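Side-chain contact in SEC-C motif domain protein (Psychrobacter arcticus, PDB 2I9W), which is of unknown function but binds two zinc ions through cysteine clusters flanking an NTF2-like (cystatin-like) middle domain: residues A[23-26]-A[27-30]. Residues are numbered along the deposited sequence; the frame is centred on the assembly and turned at random.
Sequences PLLY and QDCC. With ZN (zinc ion), chain B.
Tyr-26, in a short 3-10 turn, packs closely on Cys-30 just beyond it, where the chain gives two cysteines to a zinc ion. CG anti to the backbone N (chi1 179°) sets the Tyr-26 ring beside Cys-30, its CE1 4.0 Å from CB of Cys-30. The turn is tied by two backbone hydrogen bonds: Asp-28 N to Leu-25 O at 2.9 Å, rather bent, and Cys-29 N to Tyr-26 O, straighter at 164°. Cys-29 then places SG 2.3 Å from the zinc and Cys-30 its SG 2.4 Å away; Cys-9 and Cys-11 complete the four-cysteine site. The hydroxyl OH of Tyr-26 is hydrogen-bonded to ND1 of His-34. Replacing Tyr-26 with an alanine would probably open a gap beside Cys-30 and leave His-34 without this partner. The solvent side is looser. There Leu-24, exposed, only brushes Cys-29, CB to CB 4.1 Å. Leu-25 lies alongside Gln-27 and Asp-28, all three pointing the same way, with CD1 of Leu-25 3.9 Å from NE2 of Gln-27. A water joins the backbone N of Leu-25 to OD2 of Asp-28, to which it donates at 2.6 Å, linking the carboxylate to the start of the turn. The turn lies just before helix 31-39, in the N-terminal zinc-binding part of this YchJ-family protein; backbone bonds tie Leu-24 to Cys-9 and Tyr-26 to Gln-7, while Tyr-26 and Cys-30 rest against helix 53-66, Tyr-26 on Leu-66 and Cys-30 on Thr-59 and Ser-62.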
loop_
_atom_site.group_PDB
_atom_site.type_symbol
_atom_site.label_atom_id
_atom_site.label_comp_id
_atom_site.label_asym_id
_atom_site.label_seq_id
_atom_site.Cartn_x
_atom_site.Cartn_y
_atom_site.Cartn_z
ATOM N N PRO A 23 7.560 -17.968 -8.376
ATOM C CA PRO A 23 7.075 -16.607 -8.173
ATOM C C PRO A 23 6.670 -15.915 -9.472
ATOM O O PRO A 23 7.334 -16.058 -10.494
ATOM C CB PRO A 23 8.277 -15.877 -7.562
ATOM C CG PRO A 23 9.253 -16.913 -7.171
ATOM C CD PRO A 23 8.943 -18.168 -7.888
ATOM N N LEU A 24 5.596 -15.134 -9.427
ATOM C CA LEU A 24 5.111 -14.470 -10.643
ATOM C C LEU A 24 6.039 -13.363 -11.100
ATOM O O LEU A 24 6.749 -12.755 -10.287
ATOM C CB LEU A 24 3.702 -13.911 -10.441
ATOM C CG LEU A 24 2.592 -14.781 -9.874
ATOM C CD1 LEU A 24 1.254 -13.990 -9.736
ATOM C CD2 LEU A 24 2.396 -16.008 -10.761
ATOM N N LEU A 25 6.057 -13.141 -12.413
ATOM C CA LEU A 25 6.753 -11.998 -13.009
ATOM C C LEU A 25 6.002 -10.704 -12.772
ATOM O O LEU A 25 4.768 -10.674 -12.628
ATOM C CB LEU A 25 6.953 -12.167 -14.506
ATOM C CG LEU A 25 7.780 -13.388 -14.974
ATOM C CD1 LEU A 25 8.028 -13.333 -16.502
ATOM C CD2 LEU A 25 9.091 -13.498 -14.180
ATOM N N TYR A 26 6.758 -9.609 -12.729
ATOM C CA TYR A 26 6.144 -8.275 -12.588
ATOM C C TYR A 26 4.955 -8.035 -13.573
ATOM O O TYR A 26 3.827 -7.692 -13.142
ATOM C CB TYR A 26 7.238 -7.222 -12.732
ATOM C CG TYR A 26 6.760 -5.785 -12.632
ATOM C CD1 TYR A 26 5.961 -5.344 -11.576
ATOM C CD2 TYR A 26 7.110 -4.849 -13.603
ATOM C CE1 TYR A 26 5.560 -3.997 -11.490
ATOM C CE2 TYR A 26 6.697 -3.499 -13.525
ATOM C CZ TYR A 26 5.905 -3.091 -12.482
ATOM O OH TYR A 26 5.496 -1.774 -12.404
ATOM N N GLN A 27 5.175 -8.284 -14.867
ATOM C CA GLN A 27 4.112 -8.113 -15.865
ATOM C C GLN A 27 2.830 -8.886 -15.555
ATOM O O GLN A 27 1.742 -8.516 -16.012
ATOM C CB GLN A 27 4.604 -8.487 -17.267
ATOM C CG GLN A 27 5.001 -9.935 -17.462
ATOM C CD GLN A 27 5.598 -10.215 -18.864
ATOM O OE1 GLN A 27 5.836 -9.311 -19.657
ATOM N NE2 GLN A 27 5.860 -11.470 -19.131
ATOM N N ASP A 28 2.971 -9.961 -14.792
ATOM C CA ASP A 28 1.880 -10.869 -14.494
ATOM C C ASP A 28 1.319 -10.652 -13.108
ATOM O O ASP A 28 0.455 -11.408 -12.689
ATOM C CB ASP A 28 2.378 -12.325 -14.597
ATOM C CG ASP A 28 2.736 -12.708 -15.996
ATOM O OD1 ASP A 28 1.983 -12.290 -16.896
ATOM O OD2 ASP A 28 3.762 -13.386 -16.172
ATOM N N CYS A 29 1.845 -9.664 -12.381
ATOM C CA CYS A 29 1.489 -9.433 -10.974
ATOM C C CYS A 29 1.137 -7.944 -10.739
ATOM O O CYS A 29 0.007 -7.539 -11.014
ATOM C CB CYS A 29 2.611 -9.943 -10.037
ATOM S SG CYS A 29 2.201 -9.938 -8.264
ATOM N N CYS A 30 2.111 -7.113 -10.304
ATOM C CA CYS A 30 1.816 -5.741 -9.908
ATOM C C CYS A 30 1.758 -4.752 -11.089
ATOM O O CYS A 30 1.130 -3.688 -10.983
ATOM C CB CYS A 30 2.875 -5.308 -8.891
ATOM S SG CYS A 30 2.669 -6.032 -7.201
HETATM ZN ZN ZN B . 3.515 -8.226 -7.388
HETATM O O HOH W 1 4.589 -14.857 -14.154
#